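Local coordinates for aldehyde dehydrogenase (Bartonella henselae, PDB 3I44), which probably oxidises aldehydes to carboxylic acids with NAD(P)+ as the electron acceptor, as other members of the aldehyde dehydrogenase family do, at residues H294-S302 with N340-K348. The protein carries 1 engineered substitution. Residues are numbered along the deposited sequence; the frame is centred on the assembly and turned at random.
Sequences HCFYNSGQS and NHIGPVVSK
Ser299 OG is gripped twice: it donates to Gly343 O at 2.9 Å and accepts a hydrogen bond from a water that lies 2.6 Å from OG. Ser299 lies in the loop that follows helix 287-296 and leads into the Gly-Gln-Ser-Cys sequence, which in aldehyde dehydrogenases carries the nucleophilic cysteine; residues 342-346 run past this loop on the way to helix 348-363. Because the water also accepts from Gly343 N, the one hydroxyl serves both polar backbone atoms of the glycine, directly and through the water. The bond to Gly343 O arrives from above the carbonyl plane, 53° out of it. Farther along, Gln301 reaches across, stretched out past its first bend (chi2 173°), bringing the amide to Val345 and Val346. Val346 N makes a weak bond to Gln301 OE1 (3.1 Å), which also lies 3.3 Å from Val345 CB. NE2, at the other end of the amide, donates to Asn298 O (3.1 Å) and to a second water that donates in turn to Pro344 O, so the amide is held at both ends. Gln301 N and Gln301 NE2 reach Asn298 O from opposite faces of its carbonyl plane. Beside Ser299, Ile342 packs over the helix end, its CG2 methyl resting 3.3 Å from Phe296 O.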
loop_
_atom_site.group_PDB
_atom_site.type_symbol
_atom_site.label_atom_id
_atom_site.label_comp_id
_atom_site.label_asym_id
_atom_site.label_seq_id
_atom_site.Cartn_x
_atom_site.Cartn_y
_atom_site.Cartn_z
ATOM N N HIS A 294 29.421 -7.126 -11.425
ATOM C CA HIS A 294 27.968 -6.931 -11.234
ATOM C C HIS A 294 27.649 -5.403 -11.382
ATOM O O HIS A 294 26.642 -5.021 -11.995
ATOM C CB HIS A 294 27.515 -7.462 -9.843
ATOM C CG HIS A 294 26.031 -7.556 -9.680
ATOM N ND1 HIS A 294 25.436 -8.148 -8.584
ATOM C CD2 HIS A 294 25.017 -7.137 -10.477
ATOM C CE1 HIS A 294 24.121 -8.108 -8.727
ATOM N NE2 HIS A 294 23.841 -7.488 -9.861
ATOM N N CYS A 295 28.520 -4.548 -10.830
ATOM C CA CYS A 295 28.358 -3.104 -10.947
ATOM C C CYS A 295 28.285 -2.602 -12.403
ATOM O O CYS A 295 27.484 -1.723 -12.713
ATOM C CB CYS A 295 29.471 -2.360 -10.195
ATOM S SG CYS A 295 29.121 -0.563 -9.973
ATOM N N PHE A 296 29.092 -3.163 -13.297
ATOM C CA PHE A 296 29.136 -2.684 -14.673
ATOM C C PHE A 296 28.129 -3.357 -15.599
ATOM O O PHE A 296 27.902 -2.884 -16.723
ATOM C CB PHE A 296 30.542 -2.848 -15.265
ATOM C CG PHE A 296 31.647 -2.117 -14.477
ATOM C CD1 PHE A 296 31.389 -0.918 -13.804
ATOM C CD2 PHE A 296 32.932 -2.649 -14.425
ATOM C CE1 PHE A 296 32.412 -0.263 -13.072
ATOM C CE2 PHE A 296 33.975 -1.983 -13.729
ATOM C CZ PHE A 296 33.700 -0.811 -13.030
ATOM N N TYR A 297 27.541 -4.457 -15.149
ATOM C CA TYR A 297 26.593 -5.204 -15.964
ATOM C C TYR A 297 25.440 -4.298 -16.379
ATOM O O TYR A 297 24.948 -3.466 -15.584
ATOM C CB TYR A 297 26.076 -6.420 -15.176
ATOM C CG TYR A 297 25.302 -7.425 -15.990
ATOM C CD1 TYR A 297 25.900 -8.134 -17.007
ATOM C CD2 TYR A 297 23.974 -7.676 -15.716
ATOM C CE1 TYR A 297 25.169 -9.079 -17.764
ATOM C CE2 TYR A 297 23.244 -8.589 -16.435
ATOM C CZ TYR A 297 23.841 -9.312 -17.443
ATOM O OH TYR A 297 23.072 -10.238 -18.137
ATOM N N ASN A 298 24.992 -4.466 -17.608
ATOM C CA ASN A 298 23.980 -3.564 -18.207
ATOM C C ASN A 298 24.417 -2.090 -18.103
ATOM O O ASN A 298 23.580 -1.180 -18.003
ATOM C CB ASN A 298 22.623 -3.760 -17.528
ATOM C CG ASN A 298 21.448 -3.398 -18.424
ATOM O OD1 ASN A 298 21.468 -3.637 -19.648
ATOM N ND2 ASN A 298 20.400 -2.853 -17.817
ATOM N N SER A 299 25.731 -1.881 -18.136
ATOM C CA SER A 299 26.361 -0.566 -18.017
ATOM C C SER A 299 25.903 0.174 -16.764
ATOM O O SER A 299 25.834 1.408 -16.743
ATOM C CB SER A 299 26.122 0.257 -19.276
ATOM O OG SER A 299 26.465 -0.506 -20.441
ATOM N N GLY A 300 25.627 -0.597 -15.705
ATOM C CA GLY A 300 25.238 -0.045 -14.428
ATOM C C GLY A 300 23.787 0.366 -14.332
ATOM O O GLY A 300 23.374 0.987 -13.321
ATOM N N GLN A 301 22.996 0.023 -15.344
ATOM C CA GLN A 301 21.611 0.544 -15.449
ATOM C C GLN A 301 20.649 -0.472 -14.857
ATOM O O GLN A 301 19.813 -1.035 -15.563
ATOM C CB GLN A 301 21.257 0.828 -16.922
ATOM C CG GLN A 301 22.254 1.813 -17.554
ATOM C CD GLN A 301 22.080 2.022 -19.026
ATOM O OE1 GLN A 301 21.865 3.155 -19.454
ATOM N NE2 GLN A 301 22.215 0.938 -19.827
ATOM N N SER A 302 20.879 -0.784 -13.586
ATOM C CA SER A 302 20.101 -1.729 -12.856
ATOM C C SER A 302 19.802 -1.101 -11.517
ATOM O O SER A 302 20.708 -0.681 -10.788
ATOM C CB SER A 302 20.858 -3.059 -12.691
ATOM O OG SER A 302 20.959 -3.701 -13.942
ATOM N N ASN A 340 30.983 -10.064 -24.660
ATOM C CA ASN A 340 30.634 -9.645 -23.312
ATOM C C ASN A 340 31.162 -8.264 -22.906
ATOM O O ASN A 340 31.388 -7.992 -21.736
ATOM C CB ASN A 340 31.144 -10.699 -22.331
ATOM C CG ASN A 340 32.654 -10.726 -22.264
ATOM O OD1 ASN A 340 33.319 -10.196 -23.150
ATOM N ND2 ASN A 340 33.205 -11.335 -21.213
ATOM N N HIS A 341 31.378 -7.386 -23.870
ATOM C CA HIS A 341 31.597 -5.976 -23.568
ATOM C C HIS A 341 30.282 -5.406 -22.960
ATOM O O HIS A 341 29.225 -6.049 -23.055
ATOM C CB HIS A 341 31.933 -5.247 -24.877
ATOM C CG HIS A 341 30.883 -5.402 -25.949
ATOM N ND1 HIS A 341 30.777 -6.526 -26.739
ATOM C CD2 HIS A 341 29.898 -4.570 -26.358
ATOM C CE1 HIS A 341 29.776 -6.376 -27.588
ATOM N NE2 HIS A 341 29.230 -5.193 -27.380
ATOM N N ILE A 342 30.355 -4.235 -22.313
ATOM C CA ILE A 342 29.157 -3.451 -21.991
ATOM C C ILE A 342 28.821 -2.516 -23.178
ATOM O O ILE A 342 29.690 -2.208 -24.029
ATOM C CB ILE A 342 29.261 -2.683 -20.636
ATOM C CG1 ILE A 342 30.251 -1.506 -20.701
ATOM C CG2 ILE A 342 29.657 -3.672 -19.465
ATOM C CD1 ILE A 342 30.374 -0.768 -19.389
ATOM N N GLY A 343 27.551 -2.149 -23.284
ATOM C CA GLY A 343 27.055 -1.297 -24.368
ATOM C C GLY A 343 27.090 0.160 -23.941
ATOM O O GLY A 343 27.637 0.498 -22.867
ATOM N N PRO A 344 26.503 1.044 -24.776
ATOM C CA PRO A 344 26.347 2.417 -24.327
ATOM C C PRO A 344 25.292 2.516 -23.221
ATOM O O PRO A 344 24.516 1.555 -22.992
ATOM C CB PRO A 344 25.856 3.124 -25.579
ATOM C CG PRO A 344 25.133 2.120 -26.305
ATOM C CD PRO A 344 25.868 0.836 -26.089
ATOM N N VAL A 345 25.270 3.647 -22.522
ATOM C CA VAL A 345 24.084 3.993 -21.744
ATOM C C VAL A 345 22.988 4.477 -22.714
ATOM O O VAL A 345 23.234 4.721 -23.907
ATOM C CB VAL A 345 24.366 4.988 -20.603
ATOM C CG1 VAL A 345 25.431 4.414 -19.657
ATOM C CG2 VAL A 345 24.745 6.380 -21.153
ATOM N N VAL A 346 21.766 4.571 -22.216
ATOM C CA VAL A 346 20.588 4.562 -23.098
ATOM C C VAL A 346 20.382 5.868 -23.866
ATOM O O VAL A 346 19.841 5.843 -24.971
ATOM C CB VAL A 346 19.269 4.254 -22.316
ATOM C CG1 VAL A 346 18.950 5.350 -21.306
ATOM C CG2 VAL A 346 18.084 4.057 -23.295
ATOM N N SER A 347 20.789 6.981 -23.268
ATOM C CA SER A 347 20.486 8.319 -23.814
ATOM C C SER A 347 21.536 9.378 -23.542
ATOM O O SER A 347 22.417 9.255 -22.645
ATOM C CB SER A 347 19.126 8.831 -23.288
ATOM O OG SER A 347 19.227 9.318 -21.956
ATOM N N LYS A 348 21.391 10.467 -24.309
ATOM C CA LYS A 348 22.230 11.663 -24.168
ATOM C C LYS A 348 22.054 12.256 -22.797
ATOM O O LYS A 348 23.040 12.573 -22.131
ATOM C CB LYS A 348 21.884 12.712 -25.262
ATOM C CG LYS A 348 22.627 14.050 -25.118
ATOM C CD LYS A 348 24.123 13.852 -25.262
ATOM C CE LYS A 348 24.895 15.164 -25.103
ATOM N NZ LYS A 348 26.309 14.879 -24.694
HETATM O O HOH W 1 25.671 -2.863 -21.233
HETATM O O HOH W 2 22.329 -0.047 -22.482
#